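Local coordinates for protein alpha-14 giardin (Giardia lamblia, PDB 3CHJ) that binds calcium and, as an annexin, may serve as a calcium-regulated structural element linking the phospholipid bilayer to the underlying axoneme, at residues 94-105 / 134-145. Sequence-based numbering, arbitrary orientation.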
loop_
_atom_site.group_PDB
_atom_site.type_symbol
_atom_site.label_atom_id
_atom_site.label_comp_id
_atom_site.label_asym_id
_atom_site.label_seq_id
_atom_site.Cartn_x
_atom_site.Cartn_y
_atom_site.Cartn_z
ATOM N N THR A 94 13.045 -8.613 -0.863
ATOM C CA THR A 94 14.441 -8.471 -1.312
ATOM C C THR A 94 15.362 -9.576 -0.826
ATOM O O THR A 94 16.409 -9.820 -1.433
ATOM C CB THR A 94 15.051 -7.123 -0.893
ATOM O OG1 THR A 94 14.946 -6.976 0.527
ATOM C CG2 THR A 94 14.349 -5.949 -1.604
ATOM N N LYS A 95 14.980 -10.238 0.261
ATOM C CA LYS A 95 15.821 -11.289 0.842
ATOM C C LYS A 95 15.953 -12.457 -0.145
ATOM O O LYS A 95 14.980 -12.876 -0.764
ATOM C CB LYS A 95 15.269 -11.738 2.212
ATOM C CG LYS A 95 14.343 -12.963 2.213
ATOM C CD LYS A 95 13.005 -12.703 1.529
ATOM C CE LYS A 95 12.353 -13.989 1.056
ATOM N NZ LYS A 95 10.874 -13.832 0.925
ATOM N N GLY A 96 17.169 -12.951 -0.323
ATOM C CA GLY A 96 17.379 -14.107 -1.194
ATOM C C GLY A 96 17.444 -13.810 -2.683
ATOM O O GLY A 96 17.680 -12.669 -3.097
ATOM N N ALA A 97 17.214 -14.850 -3.489
ATOM C CA ALA A 97 17.562 -14.849 -4.914
ATOM C C ALA A 97 16.792 -13.855 -5.791
ATOM O O ALA A 97 17.403 -13.046 -6.506
ATOM C CB ALA A 97 17.452 -16.271 -5.482
ATOM N N GLY A 98 15.463 -13.926 -5.746
ATOM C CA GLY A 98 14.620 -13.054 -6.573
ATOM C C GLY A 98 14.398 -11.678 -5.969
ATOM O O GLY A 98 15.022 -11.308 -4.969
ATOM N N THR A 99 13.538 -10.904 -6.618
ATOM C CA THR A 99 13.044 -9.646 -6.056
ATOM C C THR A 99 11.553 -9.594 -6.346
ATOM O O THR A 99 11.122 -9.928 -7.460
ATOM C CB THR A 99 13.707 -8.407 -6.695
ATOM O OG1 THR A 99 15.132 -8.522 -6.612
ATOM C CG2 THR A 99 13.269 -7.142 -5.979
ATOM N N ASP A 100 10.762 -9.194 -5.354
ATOM C CA ASP A 100 9.347 -8.939 -5.579
ATOM C C ASP A 100 9.183 -7.435 -5.868
ATOM O O ASP A 100 8.876 -6.651 -4.953
ATOM C CB ASP A 100 8.530 -9.378 -4.358
ATOM C CG ASP A 100 7.017 -9.264 -4.570
ATOM O OD1 ASP A 100 6.572 -8.709 -5.609
ATOM O OD2 ASP A 100 6.281 -9.761 -3.672
ATOM N N GLU A 101 9.405 -7.043 -7.126
ATOM C CA GLU A 101 9.409 -5.635 -7.535
ATOM C C GLU A 101 8.050 -4.986 -7.268
ATOM O O GLU A 101 7.991 -3.825 -6.811
ATOM C CB GLU A 101 9.785 -5.473 -9.028
ATOM C CG GLU A 101 11.161 -6.017 -9.390
ATOM C CD GLU A 101 11.142 -7.487 -9.778
ATOM O OE1 GLU A 101 10.045 -8.125 -9.711
ATOM O OE2 GLU A 101 12.233 -8.003 -10.141
ATOM N N LYS A 102 6.965 -5.729 -7.524
ATOM C CA LYS A 102 5.607 -5.210 -7.313
ATOM C C LYS A 102 5.422 -4.792 -5.855
ATOM O O LYS A 102 4.787 -3.766 -5.589
ATOM C CB LYS A 102 4.534 -6.255 -7.669
ATOM C CG LYS A 102 4.402 -6.604 -9.148
ATOM C CD LYS A 102 3.271 -7.611 -9.401
ATOM C CE LYS A 102 3.432 -8.928 -8.654
ATOM N NZ LYS A 102 2.168 -9.776 -8.674
ATOM N N CYS A 103 5.931 -5.593 -4.923
ATOM C CA CYS A 103 5.805 -5.280 -3.500
ATOM C C CYS A 103 6.524 -3.989 -3.151
ATOM O O CYS A 103 5.983 -3.154 -2.443
ATOM C CB CYS A 103 6.345 -6.437 -2.671
ATOM S SG CYS A 103 6.146 -6.191 -0.896
ATOM N N LEU A 104 7.735 -3.816 -3.682
ATOM C CA LEU A 104 8.535 -2.623 -3.400
ATOM C C LEU A 104 7.797 -1.392 -3.935
ATOM O O LEU A 104 7.776 -0.360 -3.289
ATOM C CB LEU A 104 9.926 -2.777 -4.034
ATOM C CG LEU A 104 10.766 -3.888 -3.388
ATOM C CD1 LEU A 104 12.134 -3.978 -4.107
ATOM C CD2 LEU A 104 10.926 -3.664 -1.902
ATOM N N VAL A 105 7.203 -1.504 -5.123
ATOM C CA VAL A 105 6.392 -0.406 -5.674
ATOM C C VAL A 105 5.177 -0.102 -4.793
ATOM O O VAL A 105 4.946 1.059 -4.417
ATOM C CB VAL A 105 6.002 -0.719 -7.125
ATOM C CG1 VAL A 105 4.944 0.287 -7.686
ATOM C CG2 VAL A 105 7.293 -0.711 -7.986
ATOM N N VAL A 134 19.470 -1.551 -0.424
ATOM C CA VAL A 134 18.929 -2.864 -0.763
ATOM C C VAL A 134 17.985 -2.737 -1.963
ATOM O O VAL A 134 18.016 -3.557 -2.879
ATOM C CB VAL A 134 18.195 -3.507 0.431
ATOM C CG1 VAL A 134 17.461 -4.764 -0.010
ATOM C CG2 VAL A 134 19.201 -3.843 1.524
ATOM N N VAL A 135 17.167 -1.686 -1.966
ATOM C CA VAL A 135 16.214 -1.488 -3.052
ATOM C C VAL A 135 16.963 -1.252 -4.363
ATOM O O VAL A 135 16.629 -1.859 -5.385
ATOM C CB VAL A 135 15.238 -0.330 -2.744
ATOM C CG1 VAL A 135 14.433 0.077 -4.023
ATOM C CG2 VAL A 135 14.292 -0.734 -1.589
ATOM N N ARG A 136 17.968 -0.380 -4.340
ATOM C CA ARG A 136 18.729 -0.081 -5.556
ATOM C C ARG A 136 19.516 -1.298 -6.072
ATOM O O ARG A 136 19.581 -1.558 -7.279
ATOM C CB ARG A 136 19.656 1.102 -5.317
ATOM C CG ARG A 136 20.320 1.579 -6.589
ATOM C CD ARG A 136 21.197 2.781 -6.324
ATOM N NE ARG A 136 21.614 3.386 -7.590
ATOM C CZ ARG A 136 21.133 4.527 -8.078
ATOM N NH1 ARG A 136 20.211 5.221 -7.414
ATOM N NH2 ARG A 136 21.590 4.983 -9.236
ATOM N N LYS A 137 20.135 -2.038 -5.161
ATOM C CA LYS A 137 20.903 -3.231 -5.545
ATOM C C LYS A 137 20.029 -4.267 -6.261
ATOM O O LYS A 137 20.438 -4.868 -7.267
ATOM C CB LYS A 137 21.566 -3.835 -4.307
ATOM C CG LYS A 137 22.311 -5.146 -4.540
ATOM C CD LYS A 137 23.075 -5.541 -3.278
ATOM C CE LYS A 137 22.171 -6.204 -2.256
ATOM N NZ LYS A 137 21.911 -7.627 -2.597
ATOM N N ASP A 138 18.806 -4.425 -5.772
ATOM C CA ASP A 138 17.903 -5.435 -6.299
ATOM C C ASP A 138 17.164 -4.978 -7.545
ATOM O O ASP A 138 16.899 -5.788 -8.430
ATOM C CB ASP A 138 16.935 -5.900 -5.208
ATOM C CG ASP A 138 17.654 -6.603 -4.066
ATOM O OD1 ASP A 138 18.721 -7.198 -4.296
ATOM O OD2 ASP A 138 17.150 -6.551 -2.938
ATOM N N CYS A 139 16.836 -3.688 -7.621
ATOM C CA CYS A 139 15.989 -3.198 -8.715
ATOM C C CYS A 139 16.764 -2.532 -9.851
ATOM O O CYS A 139 16.230 -2.343 -10.947
ATOM C CB CYS A 139 14.974 -2.199 -8.190
ATOM S SG CYS A 139 13.817 -2.919 -7.035
ATOM N N GLY A 140 17.995 -2.120 -9.572
ATOM C CA GLY A 140 18.750 -1.298 -10.498
ATOM C C GLY A 140 18.201 0.111 -10.565
ATOM O O GLY A 140 17.405 0.517 -9.701
ATOM N N ASP A 141 18.632 0.856 -11.575
ATOM C CA ASP A 141 18.143 2.219 -11.744
ATOM C C ASP A 141 17.916 2.525 -13.222
ATOM O O ASP A 141 18.034 3.675 -13.639
ATOM C CB ASP A 141 19.119 3.195 -11.068
ATOM C CG ASP A 141 18.546 4.597 -10.910
ATOM O OD1 ASP A 141 17.565 4.795 -10.152
ATOM O OD2 ASP A 141 19.123 5.520 -11.524
ATOM N N LYS A 142 17.576 1.494 -13.996
ATOM C CA LYS A 142 17.347 1.615 -15.447
ATOM C C LYS A 142 15.861 1.896 -15.738
ATOM O O LYS A 142 15.521 2.839 -16.469
ATOM C CB LYS A 142 17.807 0.343 -16.168
ATOM C CG LYS A 142 17.439 0.261 -17.649
ATOM C CD LYS A 142 18.028 -1.011 -18.258
ATOM C CE LYS A 142 17.590 -1.197 -19.707
ATOM N NZ LYS A 142 18.548 -0.545 -20.636
ATOM N N TYR A 143 14.978 1.074 -15.173
ATOM C CA TYR A 143 13.549 1.224 -15.430
ATOM C C TYR A 143 13.029 2.467 -14.749
ATOM O O TYR A 143 13.510 2.829 -13.668
ATOM C CB TYR A 143 12.750 0.006 -14.949
ATOM C CG TYR A 143 13.209 -1.229 -15.661
ATOM C CD1 TYR A 143 13.964 -2.192 -15.005
ATOM C CD2 TYR A 143 12.953 -1.375 -17.022
ATOM C CE1 TYR A 143 14.426 -3.315 -15.667
ATOM C CE2 TYR A 143 13.426 -2.486 -17.709
ATOM C CZ TYR A 143 14.154 -3.439 -17.026
ATOM O OH TYR A 143 14.611 -4.538 -17.707
ATOM N N MET A 144 12.065 3.115 -15.387
ATOM C CA MET A 144 11.422 4.292 -14.779
ATOM C C MET A 144 10.798 4.009 -13.402
ATOM O O MET A 144 10.921 4.834 -12.497
ATOM C CB MET A 144 10.396 4.926 -15.731
ATOM C CG MET A 144 11.075 5.625 -16.914
ATOM S SD MET A 144 12.107 7.038 -16.428
ATOM C CE MET A 144 10.885 8.238 -15.923
ATOM N N TRP A 145 10.173 2.843 -13.218
ATOM C CA TRP A 145 9.587 2.494 -11.904
ATOM C C TRP A 145 10.697 2.387 -10.850
ATOM O O TRP A 145 10.463 2.715 -9.687
ATOM C CB TRP A 145 8.750 1.204 -11.934
ATOM C CG TRP A 145 9.510 -0.035 -12.286
ATOM C CD1 TRP A 145 9.600 -0.604 -13.524
ATOM C CD2 TRP A 145 10.297 -0.860 -11.408
ATOM N NE1 TRP A 145 10.388 -1.732 -13.474
ATOM C CE2 TRP A 145 10.838 -1.906 -12.188
ATOM C CE3 TRP A 145 10.597 -0.816 -10.039
ATOM C CZ2 TRP A 145 11.666 -2.893 -11.647
ATOM C CZ3 TRP A 145 11.415 -1.814 -9.500
ATOM C CH2 TRP A 145 11.955 -2.823 -10.304
HETATM O O HOH W 1 14.447 -6.493 -10.198
#
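The side chains of Asp138 and Thr94 cross at about a right angle, Asp138 OD2 lying 3.0 Å from Thr94 CB with CG2 of the same threonine beside it. Thr94 also meets Val134 tightly, CB to CG1 at 3.5 Å, while its hydroxyl is hydrogen-bonded to Ile90 O. Nearer the backbone of Asp138, Thr99 crosses obliquely, its OG1 3.5 Å from Asp138 CB. Leu104 CD1 packs on Cys139 SG at 3.5 Å. Trp145 then meets helix 101-108: Glu101 approaches obliquely, its CG 3.4 Å from Trp145 CH2, and Val105 CG2 lies 3.9 Å from CE3. The first torsion of Glu101 (chi1 -60°) puts CG beside the backbone N and against the indole; the bend at chi2 (89°) then orients the carboxylate, whose plane stands 80° to the ring.

No direct hydrogen bond joins 94-105 to 134-145; instead one water donates to Glu101 OE2 (2.7 Å) and to Asp138 O. In the second shell, Asp100 is the N-cap of helix 101-108 and caps it through OD1, which Cys103 N meets from above the carboxylate plane. Lys137 NZ makes a long salt bridge to Asp138 OD1, and Trp145 N donates to Asp229, whose helix 227-241 also packs on the indole through Leu228 and Ala232.

The Lys-Gly-Ala-Gly-Thr turn facing an acidic residue at the end of helix 131-139 resembles an annexin type II calcium site. In the calcium site elsewhere in the chain, Thr178, Gly180 and Glu224 probably occupy the places of Thr94, Gly96 and Asp138.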